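Local coordinates for thioredoxin domain-containing protein (Aeropyrum pernix, PDB 3HA9), which is of unestablished function but, as a member of the thioredoxin superfamily, probably acts as a thiol-disulfide oxidoreductase or antioxidant protein, at residues Glu17-Leu22 with Leu122-Phe126; Val39-Met45 with Ile131-Met137; Phe44-Trp48 with Asp96-Phe101; Tyr54-Leu58 with Thr149-Leu155. All blocks are in the same frame, centred on the assembly; numbering follows the deposited sequence.

Contact 1. Residues Glu17-Leu22 with Leu122-Phe126; sequences EASFSL and LVEKF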
# COMPACT_ATOMS: atom_id res chain seq x y z
N GLU A 17 10.80 -11.52 -10.44
CA GLU A 17 10.37 -10.41 -11.29
C GLU A 17 9.14 -9.73 -10.69
O GLU A 17 8.99 -8.51 -10.78
CB GLU A 17 10.09 -10.89 -12.72
CG GLU A 17 9.76 -9.76 -13.69
CD GLU A 17 10.99 -9.13 -14.35
OE1 GLU A 17 12.10 -9.25 -13.79
OE2 GLU A 17 10.84 -8.53 -15.43
N ALA A 18 8.27 -10.53 -10.08
CA ALA A 18 6.97 -10.08 -9.54
C ALA A 18 7.11 -9.37 -8.20
O ALA A 18 6.17 -8.69 -7.74
CB ALA A 18 6.01 -11.28 -9.40
N SER A 19 8.28 -9.53 -7.58
CA SER A 19 8.54 -8.99 -6.25
C SER A 19 8.69 -7.47 -6.28
O SER A 19 8.93 -6.86 -7.33
CB SER A 19 9.80 -9.65 -5.65
OG SER A 19 10.99 -9.13 -6.23
N PHE A 20 8.51 -6.85 -5.12
CA PHE A 20 8.61 -5.41 -5.03
C PHE A 20 9.46 -4.97 -3.85
O PHE A 20 9.77 -5.77 -2.95
CB PHE A 20 7.22 -4.78 -4.93
CG PHE A 20 6.46 -5.16 -3.68
CD1 PHE A 20 6.43 -4.31 -2.59
CD2 PHE A 20 5.77 -6.38 -3.61
CE1 PHE A 20 5.73 -4.66 -1.43
CE2 PHE A 20 5.07 -6.73 -2.46
CZ PHE A 20 5.05 -5.87 -1.37
N SER A 21 9.86 -3.70 -3.86
CA SER A 21 10.49 -3.08 -2.71
C SER A 21 9.85 -1.71 -2.46
O SER A 21 9.22 -1.14 -3.36
CB SER A 21 12.01 -2.99 -2.89
OG SER A 21 12.41 -1.71 -3.34
N LEU A 22 9.97 -1.22 -1.24
CA LEU A 22 9.34 0.03 -0.83
C LEU A 22 10.40 0.93 -0.22
O LEU A 22 11.30 0.44 0.43
CB LEU A 22 8.27 -0.26 0.23
CG LEU A 22 7.27 -1.39 -0.03
CD1 LEU A 22 6.94 -2.10 1.27
CD2 LEU A 22 6.03 -0.83 -0.65
N LEU A 122 5.18 2.07 -7.66
CA LEU A 122 4.28 1.11 -7.02
C LEU A 122 2.87 1.28 -7.57
O LEU A 122 2.12 0.30 -7.66
CB LEU A 122 4.30 1.25 -5.49
CG LEU A 122 5.65 0.86 -4.87
CD1 LEU A 122 5.72 1.41 -3.44
CD2 LEU A 122 5.88 -0.67 -4.91
N VAL A 123 2.54 2.52 -7.94
CA VAL A 123 1.26 2.77 -8.62
C VAL A 123 1.17 1.92 -9.89
O VAL A 123 0.15 1.27 -10.16
CB VAL A 123 1.08 4.27 -8.92
CG1 VAL A 123 -0.06 4.49 -9.93
CG2 VAL A 123 0.78 5.01 -7.62
N GLU A 124 2.25 1.90 -10.66
CA GLU A 124 2.31 1.10 -11.87
C GLU A 124 2.31 -0.39 -11.53
O GLU A 124 1.57 -1.17 -12.15
CB GLU A 124 3.56 1.47 -12.67
CG GLU A 124 3.76 0.65 -13.95
CD GLU A 124 5.06 1.00 -14.68
OE1 GLU A 124 5.55 2.14 -14.53
OE2 GLU A 124 5.59 0.15 -15.41
N LYS A 125 3.13 -0.78 -10.56
CA LYS A 125 3.25 -2.20 -10.19
C LYS A 125 1.90 -2.82 -9.81
O LYS A 125 1.57 -3.91 -10.26
CB LYS A 125 4.24 -2.36 -9.02
CG LYS A 125 4.53 -3.83 -8.60
CD LYS A 125 5.57 -4.44 -9.51
CE LYS A 125 6.13 -5.75 -8.93
NZ LYS A 125 7.30 -6.11 -9.74
N PHE A 126 1.15 -2.12 -8.97
CA PHE A 126 -0.08 -2.66 -8.41
C PHE A 126 -1.35 -2.19 -9.12
O PHE A 126 -2.46 -2.40 -8.63
CB PHE A 126 -0.13 -2.40 -6.91
CG PHE A 126 0.83 -3.27 -6.15
CD1 PHE A 126 0.51 -4.59 -5.89
CD2 PHE A 126 2.07 -2.78 -5.78
CE1 PHE A 126 1.42 -5.41 -5.23
CE2 PHE A 126 2.97 -3.60 -5.10
CZ PHE A 126 2.64 -4.90 -4.83
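L22 and L122 bring the two backbones nearest, yet CA of L22 and CA of L122 are still 8.1 Å apart, and no main-chain bond joins the extended run leading from helix 3-18 into strand 22-23 to the end of helix 121-125. K125 spans the distance. Its CG stands anti to the backbone N (chi1 -176°) and the chain bends at chi2, which carries the ammonium group to carbonyls at and just beyond the end of helix 3-18. NZ gives a hydrogen bond to S19 O at 3.0 Å, arriving from above the carbonyl plane, and a weak one to E17 O at 3.1 Å. Replacing this lysine with an alanine would probably leave S19 O and E17 O without this donor and hold the run after helix 3-18 less firmly. The segments lie over the sheet of the thioredoxin-like fold, on the side where F126, just after helix 121-125, rests against L42, F44 and V135, and F20 against M137. F126 points its edge at the face of F20 in a T-shaped stack, with centroids 5.2 Å apart and planes at 83°; F126 CZ comes within 3.7 Å of F20 CD2. F20 also rests on L32. Further along, CD1 of L122 meets CD2 of L22 at 3.6 Å, the two leucines crossing at about a right angle, while L122 CD2 lies against S21 O.

Contact 2. Residues Val39-Met45 with Ile131-Met137; sequences VVILWFM and IDYIVIM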
# COMPACT_ATOMS: atom_id res chain seq x y z
N VAL A 39 -0.67 -10.61 7.58
CA VAL A 39 -1.46 -10.00 6.53
C VAL A 39 -0.91 -8.59 6.32
O VAL A 39 -0.83 -7.82 7.27
CB VAL A 39 -2.94 -9.94 6.94
CG1 VAL A 39 -3.77 -9.18 5.92
CG2 VAL A 39 -3.49 -11.35 7.13
N VAL A 40 -0.55 -8.28 5.08
CA VAL A 40 0.05 -7.00 4.75
C VAL A 40 -0.97 -6.21 3.96
O VAL A 40 -1.49 -6.70 2.96
CB VAL A 40 1.36 -7.19 3.97
CG1 VAL A 40 1.95 -5.84 3.53
CG2 VAL A 40 2.38 -7.99 4.81
N ILE A 41 -1.30 -5.01 4.42
CA ILE A 41 -2.19 -4.13 3.67
C ILE A 41 -1.41 -2.94 3.09
O ILE A 41 -0.87 -2.13 3.84
CB ILE A 41 -3.37 -3.62 4.57
CG1 ILE A 41 -4.13 -4.81 5.18
CG2 ILE A 41 -4.26 -2.65 3.76
CD1 ILE A 41 -5.34 -4.43 6.03
N LEU A 42 -1.35 -2.86 1.76
CA LEU A 42 -0.77 -1.70 1.09
C LEU A 42 -1.90 -0.71 0.85
O LEU A 42 -2.88 -1.03 0.18
CB LEU A 42 -0.11 -2.09 -0.25
CG LEU A 42 0.92 -3.21 -0.22
CD1 LEU A 42 1.60 -3.31 -1.60
CD2 LEU A 42 1.97 -2.94 0.85
N TRP A 43 -1.80 0.47 1.44
CA TRP A 43 -2.85 1.46 1.29
C TRP A 43 -2.29 2.64 0.49
O TRP A 43 -1.48 3.40 1.01
CB TRP A 43 -3.32 1.93 2.67
CG TRP A 43 -4.39 2.99 2.58
CD1 TRP A 43 -5.32 3.14 1.59
CD2 TRP A 43 -4.62 4.03 3.51
NE1 TRP A 43 -6.11 4.22 1.85
CE2 TRP A 43 -5.71 4.80 3.03
CE3 TRP A 43 -3.99 4.43 4.71
CZ2 TRP A 43 -6.20 5.93 3.70
CZ3 TRP A 43 -4.50 5.57 5.40
CH2 TRP A 43 -5.60 6.29 4.88
N PHE A 44 -2.74 2.76 -0.76
CA PHE A 44 -2.28 3.84 -1.66
C PHE A 44 -3.19 5.02 -1.44
O PHE A 44 -4.41 4.90 -1.60
CB PHE A 44 -2.35 3.37 -3.11
CG PHE A 44 -1.33 2.32 -3.44
CD1 PHE A 44 -0.09 2.69 -3.98
CD2 PHE A 44 -1.58 0.96 -3.17
CE1 PHE A 44 0.88 1.73 -4.27
CE2 PHE A 44 -0.61 -0.03 -3.46
CZ PHE A 44 0.60 0.35 -3.99
N MET A 45 -2.61 6.15 -1.05
CA MET A 45 -3.41 7.29 -0.57
C MET A 45 -2.73 8.63 -0.84
O MET A 45 -1.65 8.67 -1.43
CB MET A 45 -3.80 7.11 0.91
CG MET A 45 -2.65 6.71 1.88
SD MET A 45 -1.38 7.97 2.17
CE MET A 45 -2.29 9.08 3.21
N ILE A 131 -6.88 7.31 -5.55
CA ILE A 131 -6.09 7.81 -4.42
C ILE A 131 -6.56 7.26 -3.06
O ILE A 131 -6.18 7.78 -2.02
CB ILE A 131 -6.08 9.37 -4.38
CG1 ILE A 131 -7.50 9.90 -4.24
CG2 ILE A 131 -5.39 9.93 -5.63
CD1 ILE A 131 -7.57 11.41 -4.03
N ASP A 132 -7.38 6.21 -3.08
CA ASP A 132 -7.77 5.50 -1.86
C ASP A 132 -7.95 4.05 -2.27
O ASP A 132 -9.06 3.56 -2.46
CB ASP A 132 -9.04 6.11 -1.24
CG ASP A 132 -9.37 5.55 0.15
OD1 ASP A 132 -8.70 4.60 0.60
OD2 ASP A 132 -10.35 6.04 0.78
N TYR A 133 -6.82 3.35 -2.39
CA TYR A 133 -6.81 2.03 -3.02
C TYR A 133 -6.08 1.08 -2.11
O TYR A 133 -5.04 1.42 -1.56
CB TYR A 133 -6.12 2.13 -4.39
CG TYR A 133 -6.17 0.86 -5.24
CD1 TYR A 133 -7.26 0.61 -6.08
CD2 TYR A 133 -5.12 -0.06 -5.21
CE1 TYR A 133 -7.31 -0.54 -6.86
CE2 TYR A 133 -5.17 -1.24 -5.98
CZ TYR A 133 -6.26 -1.46 -6.80
OH TYR A 133 -6.33 -2.60 -7.56
N ILE A 134 -6.62 -0.13 -1.98
CA ILE A 134 -6.15 -1.10 -1.00
C ILE A 134 -5.69 -2.36 -1.72
O ILE A 134 -6.39 -2.86 -2.61
CB ILE A 134 -7.32 -1.45 -0.01
CG1 ILE A 134 -7.58 -0.28 0.96
CG2 ILE A 134 -7.08 -2.78 0.73
CD1 ILE A 134 -6.54 -0.14 2.06
N VAL A 135 -4.49 -2.84 -1.40
CA VAL A 135 -4.05 -4.20 -1.78
C VAL A 135 -3.79 -5.01 -0.51
O VAL A 135 -2.97 -4.60 0.33
CB VAL A 135 -2.77 -4.18 -2.65
CG1 VAL A 135 -2.37 -5.61 -3.07
CG2 VAL A 135 -2.99 -3.31 -3.87
N ILE A 136 -4.46 -6.14 -0.36
CA ILE A 136 -4.21 -7.03 0.79
C ILE A 136 -3.51 -8.29 0.30
O ILE A 136 -4.00 -8.93 -0.64
CB ILE A 136 -5.50 -7.41 1.53
CG1 ILE A 136 -6.25 -6.14 1.95
CG2 ILE A 136 -5.18 -8.29 2.75
CD1 ILE A 136 -7.64 -6.39 2.53
N MET A 137 -2.37 -8.60 0.91
CA MET A 137 -1.56 -9.77 0.54
C MET A 137 -1.23 -10.61 1.77
O MET A 137 -1.17 -10.08 2.88
CB MET A 137 -0.23 -9.33 -0.08
CG MET A 137 -0.25 -9.06 -1.58
SD MET A 137 1.28 -8.22 -2.15
CE MET A 137 2.16 -8.20 -0.71
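I134 fits its CD1 methyl between two side chains of the neighbouring strand, 3.5 Å from W43 CD1 and 3.8 Å from I41 CG2. Its CG1 lies beside the backbone N (chi1 -73°) and the chain turns again at chi2, bringing the methyl across to W43 and I41. On the same face CG1 of I136 runs alongside CG1 of I41, and its other branch, CG2, nestles against V39 CG1 at 3.6 Å. The opposite face carries V40, L42 and F44 beside M137, V135 and Y133. Here the F44 ring leans back along the sheet, and its CE2 atom meets V135 CG2 obliquely at 4.1 Å, while L42 and V135 abut through their beta carbons. Beneath these side chains six backbone hydrogen bonds link V40 with M137, L42 with V135 and F44 with Y133, alternating with the non-hydrogen-bonded pairs I41-I136 and W43-I134. At the end of the ladder, W43 NE1 donates to D132 OD1 at 2.9 Å; the donor sits above the carboxylate plane, and the ring and carboxylate planes are 56° apart. D132 OD2 is bonded to S51 OG, so the buried carboxylate is held at both oxygens. The M45 CG methylene covers the centre of one indole face. Strand 39-45 is central in the mixed five-stranded sheet of a thioredoxin-like fold, 133-138 is its antiparallel neighbour, and helix 52-65 packs against W43.

Contact 3. Residues Phe44-Trp48 with Asp96-Phe101; sequences FMAAW and DTPEMF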
# COMPACT_ATOMS: atom_id res chain seq x y z
N PHE A 44 -2.74 2.76 -0.76
CA PHE A 44 -2.28 3.84 -1.66
C PHE A 44 -3.19 5.02 -1.44
O PHE A 44 -4.41 4.90 -1.60
CB PHE A 44 -2.35 3.37 -3.11
CG PHE A 44 -1.33 2.32 -3.44
CD1 PHE A 44 -0.09 2.69 -3.98
CD2 PHE A 44 -1.58 0.96 -3.17
CE1 PHE A 44 0.88 1.73 -4.27
CE2 PHE A 44 -0.61 -0.03 -3.46
CZ PHE A 44 0.60 0.35 -3.99
N MET A 45 -2.61 6.15 -1.05
CA MET A 45 -3.41 7.29 -0.57
C MET A 45 -2.73 8.63 -0.84
O MET A 45 -1.65 8.67 -1.43
CB MET A 45 -3.80 7.11 0.91
CG MET A 45 -2.65 6.71 1.88
SD MET A 45 -1.38 7.97 2.17
CE MET A 45 -2.29 9.08 3.21
N ALA A 46 -3.40 9.70 -0.44
CA ALA A 46 -2.85 11.07 -0.51
C ALA A 46 -3.43 11.82 0.67
O ALA A 46 -4.55 11.52 1.11
CB ALA A 46 -3.27 11.74 -1.84
N ALA A 47 -2.66 12.77 1.19
CA ALA A 47 -3.06 13.44 2.43
C ALA A 47 -4.32 14.28 2.27
O ALA A 47 -5.06 14.49 3.23
CB ALA A 47 -1.91 14.27 2.97
N TRP A 48 -4.58 14.74 1.05
CA TRP A 48 -5.79 15.54 0.76
C TRP A 48 -7.02 14.73 0.30
O TRP A 48 -8.10 15.28 0.10
CB TRP A 48 -5.45 16.57 -0.33
CG TRP A 48 -5.00 15.94 -1.60
CD1 TRP A 48 -3.73 15.58 -1.92
CD2 TRP A 48 -5.81 15.61 -2.73
NE1 TRP A 48 -3.70 15.02 -3.17
CE2 TRP A 48 -4.96 15.03 -3.70
CE3 TRP A 48 -7.18 15.72 -3.01
CZ2 TRP A 48 -5.43 14.57 -4.93
CZ3 TRP A 48 -7.64 15.27 -4.24
CH2 TRP A 48 -6.77 14.71 -5.19
N ASP A 96 2.16 16.29 -2.03
CA ASP A 96 2.18 16.25 -0.58
C ASP A 96 3.62 16.36 -0.10
O ASP A 96 4.52 15.70 -0.62
CB ASP A 96 1.68 14.88 -0.09
CG ASP A 96 0.16 14.76 -0.06
OD1 ASP A 96 -0.58 15.73 -0.36
OD2 ASP A 96 -0.29 13.63 0.29
N THR A 97 3.83 17.16 0.93
CA THR A 97 5.12 17.19 1.61
C THR A 97 5.14 16.04 2.61
O THR A 97 4.08 15.59 3.06
CB THR A 97 5.32 18.52 2.35
OG1 THR A 97 4.32 18.63 3.38
CG2 THR A 97 5.18 19.70 1.39
N PRO A 98 6.34 15.54 2.98
CA PRO A 98 6.42 14.55 4.05
C PRO A 98 5.71 15.04 5.32
O PRO A 98 5.08 14.23 6.01
CB PRO A 98 7.92 14.40 4.28
CG PRO A 98 8.50 14.67 2.92
CD PRO A 98 7.64 15.73 2.30
N GLU A 99 5.80 16.33 5.62
CA GLU A 99 5.11 16.90 6.79
C GLU A 99 3.59 16.70 6.74
O GLU A 99 2.97 16.35 7.73
CB GLU A 99 5.46 18.40 6.95
CG GLU A 99 4.66 19.12 8.06
CD GLU A 99 4.89 20.64 8.14
OE1 GLU A 99 5.68 21.22 7.34
OE2 GLU A 99 4.28 21.27 9.04
N MET A 100 3.00 16.97 5.58
CA MET A 100 1.55 16.80 5.40
C MET A 100 1.14 15.35 5.57
O MET A 100 0.09 15.07 6.15
CB MET A 100 1.15 17.27 4.00
CG MET A 100 1.21 18.79 3.84
SD MET A 100 0.99 19.36 2.11
CE MET A 100 -0.60 18.57 1.76
N PHE A 101 1.96 14.44 5.03
CA PHE A 101 1.70 13.01 5.10
C PHE A 101 1.75 12.58 6.56
O PHE A 101 0.82 11.92 7.04
CB PHE A 101 2.76 12.29 4.25
CG PHE A 101 2.66 10.77 4.23
CD1 PHE A 101 1.47 10.09 4.48
CD2 PHE A 101 3.78 10.03 3.86
CE1 PHE A 101 1.41 8.66 4.42
CE2 PHE A 101 3.75 8.63 3.80
CZ PHE A 101 2.56 7.94 4.07
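A47 and D96 bury the most surface here, and they are joined by a short, nearly straight hydrogen bond. A47 N donates a hydrogen bond to D96 OD2 at 2.7 Å, with an angle of 167° at the hydrogen, on the syn lone pair of that oxygen. The A47 methyl points at the helix segment and lies 3.2 Å from the same OD2, with M100 O and M100 CB also near the methyl. The other carboxylate oxygen, D96 OD1, meets the indole edge of W48 at CD1, 3.5 Å away, the carboxylate and ring planes standing nearly perpendicular. F101 follows in buried area. Its CE1 takes the sulfur of M45 at 3.7 Å in an oblique Met-aromatic contact, and M45 CE lies 3.9 Å from the same F101 CE1. The helix that begins at P98 is N-capped by T97, whose OG1 accepts from M100 N. With an alanine in place of D96, A47 N would probably lose its acceptor and the loop before the disulfide would be less firmly held. The loop just before the C49-C52 disulfide is therefore tied down through a carboxylate. Since D96 OD2 also lies close to D75 OD2, the two acids may raise each other's affinity for a proton.

Contact 4. Residues Tyr54-Leu58 with Thr149-Leu155; sequences YMADL and TPSLGEL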
# COMPACT_ATOMS: atom_id res chain seq x y z
N TYR A 54 -11.93 8.43 6.27
CA TYR A 54 -12.75 7.28 6.65
C TYR A 54 -11.95 5.97 6.53
O TYR A 54 -12.02 5.10 7.40
CB TYR A 54 -14.06 7.20 5.83
CG TYR A 54 -14.81 5.91 6.09
CD1 TYR A 54 -15.39 5.67 7.34
CD2 TYR A 54 -14.91 4.92 5.11
CE1 TYR A 54 -16.06 4.48 7.60
CE2 TYR A 54 -15.58 3.73 5.36
CZ TYR A 54 -16.16 3.52 6.61
OH TYR A 54 -16.83 2.34 6.89
N MET A 55 -11.19 5.81 5.44
CA MET A 55 -10.35 4.59 5.33
C MET A 55 -9.37 4.47 6.50
O MET A 55 -9.14 3.38 7.01
CB MET A 55 -9.59 4.53 3.98
CG MET A 55 -8.86 3.18 3.75
SD MET A 55 -9.87 1.67 3.88
CE MET A 55 -11.00 2.00 2.59
N ALA A 56 -8.80 5.60 6.93
CA ALA A 56 -7.86 5.55 8.05
C ALA A 56 -8.57 5.05 9.31
O ALA A 56 -8.03 4.24 10.06
CB ALA A 56 -7.23 6.93 8.28
N ASP A 57 -9.80 5.51 9.49
CA ASP A 57 -10.65 5.06 10.60
C ASP A 57 -10.79 3.53 10.61
O ASP A 57 -10.58 2.89 11.65
CB ASP A 57 -12.00 5.79 10.55
CG ASP A 57 -12.98 5.32 11.63
OD1 ASP A 57 -13.13 6.02 12.65
OD2 ASP A 57 -13.61 4.25 11.45
N LEU A 58 -11.08 2.95 9.44
CA LEU A 58 -11.23 1.50 9.32
C LEU A 58 -9.96 0.73 9.61
O LEU A 58 -9.99 -0.26 10.34
CB LEU A 58 -11.75 1.11 7.93
CG LEU A 58 -13.14 1.61 7.57
CD1 LEU A 58 -13.65 0.82 6.36
CD2 LEU A 58 -14.09 1.43 8.76
N THR A 149 -11.50 1.90 -2.39
CA THR A 149 -12.43 2.11 -1.28
C THR A 149 -13.28 0.88 -0.92
O THR A 149 -14.51 0.92 -1.06
CB THR A 149 -13.35 3.35 -1.52
OG1 THR A 149 -14.12 3.16 -2.72
CG2 THR A 149 -12.52 4.64 -1.65
N PRO A 150 -12.63 -0.22 -0.47
CA PRO A 150 -13.44 -1.35 0.00
C PRO A 150 -14.18 -1.00 1.30
O PRO A 150 -13.69 -0.18 2.07
CB PRO A 150 -12.40 -2.43 0.28
CG PRO A 150 -11.13 -1.68 0.53
CD PRO A 150 -11.19 -0.53 -0.41
N SER A 151 -15.33 -1.62 1.53
CA SER A 151 -16.08 -1.39 2.76
C SER A 151 -15.47 -2.15 3.93
O SER A 151 -14.65 -3.06 3.73
CB SER A 151 -17.52 -1.85 2.57
OG SER A 151 -17.57 -3.27 2.45
N LEU A 152 -15.87 -1.80 5.16
CA LEU A 152 -15.41 -2.51 6.36
C LEU A 152 -15.76 -4.00 6.28
O LEU A 152 -14.95 -4.85 6.63
CB LEU A 152 -16.01 -1.90 7.64
CG LEU A 152 -15.62 -2.56 8.97
CD1 LEU A 152 -14.10 -2.64 9.11
CD2 LEU A 152 -16.24 -1.83 10.17
N GLY A 153 -16.99 -4.28 5.83
CA GLY A 153 -17.46 -5.64 5.63
C GLY A 153 -16.56 -6.45 4.71
O GLY A 153 -16.26 -7.62 4.99
N GLU A 154 -16.13 -5.83 3.61
CA GLU A 154 -15.25 -6.48 2.64
C GLU A 154 -13.89 -6.79 3.25
O GLU A 154 -13.38 -7.90 3.11
CB GLU A 154 -15.08 -5.63 1.38
CG GLU A 154 -16.36 -5.30 0.67
CD GLU A 154 -16.13 -4.59 -0.64
OE1 GLU A 154 -15.93 -5.30 -1.65
OE2 GLU A 154 -16.17 -3.34 -0.67
N LEU A 155 -13.33 -5.80 3.95
CA LEU A 155 -12.03 -5.97 4.60
C LEU A 155 -12.08 -7.08 5.66
O LEU A 155 -11.22 -7.97 5.67
CB LEU A 155 -11.57 -4.65 5.24
CG LEU A 155 -11.29 -3.46 4.31
CD1 LEU A 155 -11.16 -2.19 5.16
CD2 LEU A 155 -10.04 -3.68 3.47
O HOH W 1 -17.61 0.57 5.16
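Y54 and L152 are linked through a water, which lies 2.6 Å from Y54 OH and accepts from L152 N at 2.9 Å. The water sits at the edge of the phenol ring, in its plane, while one face of that ring is covered by L58 CG from the next turn of the helix. M55 comes next. Its CG is anti to the backbone N (chi1 -172°), and bends at chi2 and chi3 fold the chain so that the CE methyl lands on P150, 3.5 Å from P150 O and 3.9 Å from P150 CD. The sulfur of M55 looks toward L155 CD1 from a longer distance, and further back the same side chain lies against W43 and D132. A turn later, L58 pushes its CD1 methyl into the start of helix 152-161, 3.6 Å from L152 N and 3.8 Å from L152 CB, with L155 CD1 beyond at 4.1 Å. Its second methyl, CD2, lies against CB, CD1 and CD2 of L152, the two leucines crossing at a slant. The receiving helix begins with a capping box: S151 OG accepts from E154 N, and E154 OE2 accepts from S151 N at 2.9 Å. Helix 52-65, which starts at the CxxC cysteine C52, and the C-terminal helix thus pack against each other through apolar side chains on one face of the central sheet, as in the thioredoxin-like fold.

Overall arrangement
Contact 2 is the hub, about 4 Å from the centre of the chain, joining central strand 39-45 to its antiparallel neighbour 133-138. Contacts 1 and 4 lie on opposite sides of that centre, their own centres about 23 Å apart. Contact 1 packs onto contact 2 through F44, L42 and M137, contact 4 through W43, D132 and I136. Contact 3 shares F44 and M45 with contact 2. Along the chain contact 3 is nested within the loop closed by contact 1; contacts 2 and 3 start from the same stretch, and the other pairs interleave. Contacts 2 and 3 touch the C49-C52 disulfide through I131 and M45, M55 of contact 4 lies near it, and contact 1 joins the N-terminal segment to the sheet's other face.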